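Local coordinates for protein DNA polymerase (Bacillus phage phi29, PDB 2PY5) that replicates the viral genome by protein-primed, strand-displacing DNA synthesis with high processivity and proofreads with a 3'-5' exonuclease activity, at residues 50-55 / 105-110; 154-157 / 161-164; 452-455 / 460-463. The protein carries 2 engineered substitutions. One frame throughout, in Å; residues are numbered along the deposited sequence.

Contact 1: residues 50-55 / 105-110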
loop_
_atom_site.group_PDB
_atom_site.type_symbol
_atom_site.label_atom_id
_atom_site.label_comp_id
_atom_site.label_asym_id
_atom_site.label_seq_id
_atom_site.Cartn_x
_atom_site.Cartn_y
_atom_site.Cartn_z
ATOM N N TRP F 50 15.555 23.678 17.579
ATOM C CA TRP F 50 16.566 22.969 16.809
ATOM C C TRP F 50 16.129 22.834 15.338
ATOM O O TRP F 50 16.918 23.129 14.413
ATOM C CB TRP F 50 16.844 21.599 17.446
ATOM C CG TRP F 50 17.708 20.707 16.602
ATOM C CD1 TRP F 50 19.072 20.747 16.502
ATOM C CD2 TRP F 50 17.270 19.645 15.741
ATOM N NE1 TRP F 50 19.504 19.783 15.624
ATOM C CE2 TRP F 50 18.426 19.089 15.149
ATOM C CE3 TRP F 50 16.016 19.102 15.416
ATOM C CZ2 TRP F 50 18.363 18.032 14.243
ATOM C CZ3 TRP F 50 15.958 18.043 14.512
ATOM C CH2 TRP F 50 17.135 17.512 13.949
ATOM N N VAL F 51 14.884 22.421 15.128
ATOM C CA VAL F 51 14.324 22.309 13.771
ATOM C C VAL F 51 14.527 23.620 13.004
ATOM O O VAL F 51 14.917 23.609 11.835
ATOM C CB VAL F 51 12.814 21.980 13.787
ATOM C CG1 VAL F 51 12.205 22.095 12.375
ATOM C CG2 VAL F 51 12.551 20.605 14.401
ATOM N N LEU F 52 14.278 24.753 13.655
ATOM C CA LEU F 52 14.302 26.023 12.947
ATOM C C LEU F 52 15.703 26.429 12.550
ATOM O O LEU F 52 15.878 27.149 11.567
ATOM C CB LEU F 52 13.620 27.121 13.732
ATOM C CG LEU F 52 12.137 26.959 14.023
ATOM C CD1 LEU F 52 11.589 28.211 14.732
ATOM C CD2 LEU F 52 11.320 26.637 12.787
ATOM N N LYS F 53 16.699 25.950 13.292
ATOM C CA LYS F 53 18.086 26.324 13.046
ATOM C C LYS F 53 18.872 25.315 12.220
ATOM O O LYS F 53 19.883 25.691 11.611
ATOM C CB LYS F 53 18.812 26.542 14.376
ATOM C CG LYS F 53 18.613 27.906 14.966
ATOM C CD LYS F 53 19.395 28.048 16.264
ATOM C CE LYS F 53 19.553 29.498 16.666
ATOM N NZ LYS F 53 20.054 29.617 18.068
ATOM N N VAL F 54 18.427 24.050 12.189
ATOM C CA VAL F 54 19.280 22.958 11.669
ATOM C C VAL F 54 19.401 22.936 10.149
ATOM O O VAL F 54 20.354 22.360 9.624
ATOM C CB VAL F 54 18.856 21.559 12.233
ATOM C CG1 VAL F 54 17.528 21.103 11.656
ATOM C CG2 VAL F 54 19.951 20.515 12.030
ATOM N N GLN F 55 18.475 23.588 9.439
ATOM C CA GLN F 55 18.553 23.667 7.963
ATOM C C GLN F 55 18.822 22.287 7.363
ATOM O O GLN F 55 19.770 22.104 6.574
ATOM C CB GLN F 55 19.659 24.638 7.508
ATOM C CG GLN F 55 19.495 26.066 7.984
ATOM C CD GLN F 55 20.418 27.009 7.249
ATOM O OE1 GLN F 55 20.462 27.017 6.014
ATOM N NE2 GLN F 55 21.160 27.819 7.999
ATOM N N ILE F 105 9.348 24.141 6.390
ATOM C CA ILE F 105 9.267 25.294 7.260
ATOM C C ILE F 105 10.282 26.321 6.796
ATOM O O ILE F 105 11.494 26.050 6.798
ATOM C CB ILE F 105 9.559 24.890 8.723
ATOM C CG1 ILE F 105 8.583 23.803 9.203
ATOM C CG2 ILE F 105 9.521 26.127 9.658
ATOM C CD1 ILE F 105 9.049 23.081 10.437
ATOM N N CYS F 106 9.791 27.483 6.387
ATOM C CA CYS F 106 10.623 28.532 5.782
ATOM C C CYS F 106 10.930 29.615 6.796
ATOM O O CYS F 106 10.017 30.256 7.298
ATOM C CB CYS F 106 9.871 29.195 4.641
ATOM S SG CYS F 106 10.785 30.501 3.839
ATOM N N LEU F 107 12.205 29.863 7.058
ATOM C CA LEU F 107 12.605 30.968 7.927
ATOM C C LEU F 107 12.811 32.267 7.152
ATOM O O LEU F 107 12.603 33.363 7.691
ATOM C CB LEU F 107 13.862 30.592 8.709
ATOM C CG LEU F 107 13.685 29.596 9.861
ATOM C CD1 LEU F 107 12.711 30.158 10.892
ATOM C CD2 LEU F 107 13.255 28.200 9.384
ATOM N N GLY F 108 13.196 32.156 5.887
ATOM C CA GLY F 108 13.445 33.305 5.040
ATOM C C GLY F 108 14.793 33.109 4.408
ATOM O O GLY F 108 15.165 31.969 4.107
ATOM N N TYR F 109 15.508 34.218 4.216
ATOM C CA TYR F 109 16.836 34.218 3.617
ATOM C C TYR F 109 17.845 34.924 4.517
ATOM O O TYR F 109 17.534 35.949 5.147
ATOM C CB TYR F 109 16.792 34.893 2.238
ATOM C CG TYR F 109 15.925 34.171 1.226
ATOM C CD1 TYR F 109 14.572 34.445 1.127
ATOM C CD2 TYR F 109 16.465 33.225 0.362
ATOM C CE1 TYR F 109 13.769 33.785 0.205
ATOM C CE2 TYR F 109 15.673 32.569 -0.575
ATOM C CZ TYR F 109 14.323 32.850 -0.643
ATOM O OH TYR F 109 13.521 32.196 -1.567
ATOM N N LYS F 110 19.061 34.380 4.564
ATOM C CA LYS F 110 20.202 35.048 5.187
ATOM C C LYS F 110 21.333 35.069 4.179
ATOM O O LYS F 110 21.814 34.005 3.774
ATOM C CB LYS F 110 20.669 34.322 6.442
ATOM C CG LYS F 110 19.668 34.339 7.570
ATOM C CD LYS F 110 20.304 33.850 8.879
ATOM C CE LYS F 110 19.245 33.578 9.933
ATOM N NZ LYS F 110 19.804 33.345 11.309
#
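Leu52 and Val51 meet Ile105 crosswise, each pair of side chains at about a right angle, where helix 44-54 packs on the mixed beta sheet of the exonuclease domain. The axes of the short segments pass 9.2 Å apart, crossing at -54°, and the contact is confined to Val51 and Leu52 on the helix side. The two branches of Ile105 divide the work: CG2 takes Leu52 CD2 at 3.6 Å, while CD1, at the far end of the other branch, reaches Val51 CG1 at 3.8 Å. With chi1 at 171°, Val51 CG1 lies opposite the backbone N and is the branch that meets Ile105 CD1. The CA-CB bond of Leu107 is directed at the helix, and its CD2 lies 4.2 Å from Leu52 CD2. Phe79 packs against Leu52, Ile105 and Leu107 and extends this apolar patch, and Val51 O is hydrogen-bonded to Thr117 OG1 of the neighbouring strand. Leu107 also opens a classic beta bulge, since it and Gly108 both face Ile115. Against the helix backbone, the closest approach of Leu107 is CD2 to the carbonyl oxygen of Leu52, 3.6 Å.

Contact 2: residues 154-157 / 161-164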
loop_
_atom_site.group_PDB
_atom_site.type_symbol
_atom_site.label_atom_id
_atom_site.label_comp_id
_atom_site.label_asym_id
_atom_site.label_seq_id
_atom_site.Cartn_x
_atom_site.Cartn_y
_atom_site.Cartn_z
ATOM N N VAL F 154 3.826 17.541 32.417
ATOM C CA VAL F 154 4.776 18.399 31.744
ATOM C C VAL F 154 6.108 18.360 32.504
ATOM O O VAL F 154 6.139 18.523 33.726
ATOM C CB VAL F 154 4.244 19.837 31.625
ATOM C CG1 VAL F 154 5.330 20.780 31.121
ATOM C CG2 VAL F 154 3.045 19.870 30.709
ATOM N N GLY F 155 7.203 18.135 31.776
ATOM C CA GLY F 155 8.546 18.094 32.383
ATOM C C GLY F 155 8.916 16.738 32.953
ATOM O O GLY F 155 9.942 16.586 33.617
ATOM N N TYR F 156 8.062 15.750 32.707
ATOM C CA TYR F 156 8.301 14.375 33.135
ATOM C C TYR F 156 9.697 13.909 32.714
ATOM O O TYR F 156 10.121 14.111 31.558
ATOM C CB TYR F 156 7.211 13.447 32.561
ATOM C CG TYR F 156 7.534 11.976 32.606
ATOM C CD1 TYR F 156 7.311 11.237 33.756
ATOM C CD2 TYR F 156 8.035 11.317 31.494
ATOM C CE1 TYR F 156 7.600 9.889 33.810
ATOM C CE2 TYR F 156 8.336 9.961 31.550
ATOM C CZ TYR F 156 8.105 9.256 32.703
ATOM O OH TYR F 156 8.385 7.913 32.766
ATOM N N LYS F 157 10.399 13.307 33.673
ATOM C CA LYS F 157 11.760 12.815 33.482
ATOM C C LYS F 157 11.776 11.477 32.746
ATOM O O LYS F 157 11.269 10.474 33.250
ATOM C CB LYS F 157 12.424 12.658 34.848
ATOM C CG LYS F 157 13.817 12.054 34.855
ATOM C CD LYS F 157 14.463 12.281 36.208
ATOM C CE LYS F 157 15.596 11.324 36.495
ATOM N NZ LYS F 157 16.126 11.546 37.873
ATOM N N GLU F 161 15.040 3.354 30.383
ATOM C CA GLU F 161 14.327 2.381 29.546
ATOM C C GLU F 161 13.566 3.061 28.396
ATOM O O GLU F 161 13.626 2.619 27.237
ATOM C CB GLU F 161 13.362 1.562 30.416
ATOM C CG GLU F 161 14.049 0.657 31.445
ATOM C CD GLU F 161 14.399 1.347 32.781
ATOM O OE1 GLU F 161 14.170 2.568 32.951
ATOM O OE2 GLU F 161 14.918 0.647 33.673
ATOM N N GLU F 162 12.859 4.145 28.708
ATOM C CA GLU F 162 12.166 4.935 27.691
ATOM C C GLU F 162 13.156 5.550 26.696
ATOM O O GLU F 162 12.917 5.559 25.484
ATOM C CB GLU F 162 11.352 6.043 28.359
ATOM C CG GLU F 162 10.163 5.518 29.141
ATOM C CD GLU F 162 9.595 6.542 30.122
ATOM O OE1 GLU F 162 10.234 7.591 30.369
ATOM O OE2 GLU F 162 8.504 6.292 30.643
ATOM N N TYR F 163 14.261 6.069 27.223
ATOM C CA TYR F 163 15.335 6.678 26.425
ATOM C C TYR F 163 15.902 5.670 25.429
ATOM O O TYR F 163 16.111 5.990 24.265
ATOM C CB TYR F 163 16.433 7.176 27.376
ATOM C CG TYR F 163 17.566 7.982 26.758
ATOM C CD1 TYR F 163 17.617 9.365 26.890
ATOM C CD2 TYR F 163 18.621 7.346 26.090
ATOM C CE1 TYR F 163 18.675 10.102 26.357
ATOM C CE2 TYR F 163 19.667 8.071 25.541
ATOM C CZ TYR F 163 19.693 9.449 25.683
ATOM O OH TYR F 163 20.735 10.169 25.156
ATOM N N ALA F 164 16.139 4.454 25.906
ATOM C CA ALA F 164 16.672 3.377 25.064
ATOM C C ALA F 164 15.704 3.004 23.946
ATOM O O ALA F 164 16.127 2.759 22.809
ATOM C CB ALA F 164 17.001 2.157 25.927
#
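Glu162, one residue into the segment 161-164, sends its side chain from the helix to the phenol end of Tyr156, and the two come at each other from opposite directions. Tyr156 OH donates to Glu162 OE2 over 2.7 Å; the hydroxyl reaches that oxygen from the syn side, 17° out of the carboxylate plane. The other oxygen is close as well, with Glu162 OE1 3.0 Å from Tyr156 OH and 3.3 Å from Tyr156 CE2. Glu162 CD lies in the ring plane, so the carboxylate meets the ring at its edge and not over a face, though its own plane is turned 55° from that of the ring. An extended chain beyond CG gives the glutamate its reach, and Tyr156, with CG opposite its own backbone N (chi1 164°), brings the hydroxyl to meet it.

The same carboxylate fastens the start of helix 160-182: OE1 accepts from the backbone N of Thr159, just ahead of the helix, as in one half of a capping box, and OE2 forms a salt bridge with Arg152. Glu162 is buried, and these partners probably favour its charged form and fix the rotation of the carboxylate. The loop and helix belong to the exonuclease region, and the Glu162 side chain lies about 7 Å from that of Glu14, which is essential for 3'-5' exonucleolysis. Next along the helix, Tyr163 has its OH hydrogen-bonded to Tyr38 OH.

Contact 3: residues 452-455 / 460-463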
loop_
_atom_site.group_PDB
_atom_site.type_symbol
_atom_site.label_atom_id
_atom_site.label_comp_id
_atom_site.label_asym_id
_atom_site.label_seq_id
_atom_site.Cartn_x
_atom_site.Cartn_y
_atom_site.Cartn_z
ATOM N N ILE F 452 -13.238 -24.151 -5.207
ATOM C CA ILE F 452 -12.835 -22.789 -4.861
ATOM C C ILE F 452 -13.579 -22.252 -3.638
ATOM O O ILE F 452 -14.813 -22.251 -3.587
ATOM C CB ILE F 452 -12.973 -21.812 -6.056
ATOM C CG1 ILE F 452 -12.290 -20.480 -5.756
ATOM C CG2 ILE F 452 -14.469 -21.586 -6.438
ATOM C CD1 ILE F 452 -10.763 -20.559 -5.618
ATOM N N ILE F 453 -12.796 -21.807 -2.655
ATOM C CA ILE F 453 -13.319 -21.170 -1.453
ATOM C C ILE F 453 -13.232 -19.649 -1.547
ATOM O O ILE F 453 -14.216 -18.941 -1.290
ATOM C CB ILE F 453 -12.521 -21.591 -0.185
ATOM C CG1 ILE F 453 -12.528 -23.101 0.020
ATOM C CG2 ILE F 453 -13.099 -20.896 1.076
ATOM C CD1 ILE F 453 -11.437 -23.582 1.035
ATOM N N TYR F 454 -12.047 -19.154 -1.916
ATOM C CA TYR F 454 -11.685 -17.759 -1.675
ATOM C C TYR F 454 -10.547 -17.348 -2.582
ATOM O O TYR F 454 -9.647 -18.140 -2.818
ATOM C CB TYR F 454 -11.244 -17.639 -0.208
ATOM C CG TYR F 454 -10.769 -16.286 0.254
ATOM C CD1 TYR F 454 -11.648 -15.237 0.414
ATOM C CD2 TYR F 454 -9.422 -16.042 0.509
ATOM C CE1 TYR F 454 -11.219 -13.983 0.834
ATOM C CE2 TYR F 454 -8.992 -14.801 0.956
ATOM C CZ TYR F 454 -9.878 -13.777 1.110
ATOM O OH TYR F 454 -9.458 -12.523 1.529
ATOM N N CYS F 455 -10.604 -16.120 -3.084
ATOM C CA CYS F 455 -9.497 -15.508 -3.814
ATOM C C CYS F 455 -9.123 -14.201 -3.151
ATOM O O CYS F 455 -10.000 -13.450 -2.730
ATOM C CB CYS F 455 -9.928 -15.165 -5.238
ATOM S SG CYS F 455 -10.471 -16.567 -6.231
ATOM N N ILE F 460 -5.360 -18.215 -4.395
ATOM C CA ILE F 460 -6.611 -18.979 -4.415
ATOM C C ILE F 460 -6.563 -20.057 -3.330
ATOM O O ILE F 460 -5.551 -20.706 -3.108
ATOM C CB ILE F 460 -6.930 -19.613 -5.791
ATOM C CG1 ILE F 460 -5.858 -20.614 -6.237
ATOM C CG2 ILE F 460 -7.113 -18.492 -6.833
ATOM C CD1 ILE F 460 -6.193 -21.288 -7.575
ATOM N N HIS F 461 -7.685 -20.219 -2.645
ATOM C CA HIS F 461 -7.817 -21.168 -1.546
ATOM C C HIS F 461 -8.838 -22.207 -1.975
ATOM O O HIS F 461 -9.952 -21.836 -2.371
ATOM C CB HIS F 461 -8.351 -20.468 -0.295
ATOM C CG HIS F 461 -7.473 -19.373 0.239
ATOM N ND1 HIS F 461 -7.403 -19.085 1.586
ATOM C CD2 HIS F 461 -6.660 -18.482 -0.377
ATOM C CE1 HIS F 461 -6.579 -18.073 1.775
ATOM N NE2 HIS F 461 -6.111 -17.685 0.601
ATOM N N LEU F 462 -8.475 -23.487 -1.867
ATOM C CA LEU F 462 -9.310 -24.608 -2.322
ATOM C C LEU F 462 -9.599 -25.565 -1.173
ATOM O O LEU F 462 -8.773 -25.748 -0.281
ATOM C CB LEU F 462 -8.576 -25.417 -3.399
ATOM C CG LEU F 462 -8.044 -24.712 -4.649
ATOM C CD1 LEU F 462 -7.473 -25.758 -5.610
ATOM C CD2 LEU F 462 -9.112 -23.882 -5.316
ATOM N N THR F 463 -10.748 -26.236 -1.241
ATOM C CA THR F 463 -10.970 -27.414 -0.407
ATOM C C THR F 463 -10.078 -28.570 -0.900
ATOM O O THR F 463 -9.641 -28.589 -2.054
ATOM C CB THR F 463 -12.437 -27.869 -0.431
ATOM O OG1 THR F 463 -12.820 -28.177 -1.775
ATOM C CG2 THR F 463 -13.366 -26.790 0.130
#
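Tyr454 carries CG opposite its backbone N (chi1 178°), and His461 has CG opposite its carbonyl carbon (chi1 -61°); with these torsions the two side chains run alongside each other, pointing the same way. The rings meet T-shaped: the edge of Tyr454 is directed at the face of His461, planes at 81° and ring centroids 5.0 Å apart. Tyr454 CD2 stands over the centre of the His461 ring, 3.7 Å from His461 NE2. His461 ND1 is hydrogen-bonded to Tyr494 OH, and Tyr454 OH to the backbone N of Lys498, while Tyr500 packs against both rings.

The two strands that carry this pair form an antiparallel beta hairpin, part of the sheet that carries the YCDTD motif, to which Tyr454 and Cys455 belong; the motif's Asp456, a ligand of the catalytic magnesium, follows directly. A classic beta bulge interrupts the ladder, with Ile453 and Tyr454 both facing His461. His461 O accepts from Ile453 N at 2.9 Å and more weakly from Tyr454 N at 3.4 Å. On the other side of the residue, His461 N donates to Tyr454 O over 2.9 Å.

On the other face of the hairpin, Ile452, Cys455, Ile460 and Leu462 form an apolar group. Ile452 CD1 lies 3.7 Å from Leu462 CD2 and also touches Ile460 CB, and Cys455 SG rests 3.9 Å from Ile460 CG2; helix 427-447 packs here through Thr441 and Ala445. At the bulge, Ile453 turns its side chain across to the partner strand, where CG1 meets Thr463 CG2 at 3.8 Å.

Contacts 1, 2 and 3 follow one another along the chain, each closing before the next opens. The first two share the N-terminal region of exonuclease and strand displacement activities; their centres are about 27 Å apart and their nearest atoms about 14 Å. Contact 1 sets helix 44-54 on the mixed sheet, whereas contact 2 ties a loop to the start of helix 160-182. Contact 3 belongs to the polymerization region, in an antiparallel sheet of its own, its centre about 56 Å from that of contact 1 and about 50 Å from that of contact 2. Contacts 1 and 3 lie on opposite sides of the chain's centre, consistent with exonuclease and polymerization activities being housed in separate regions of one chain.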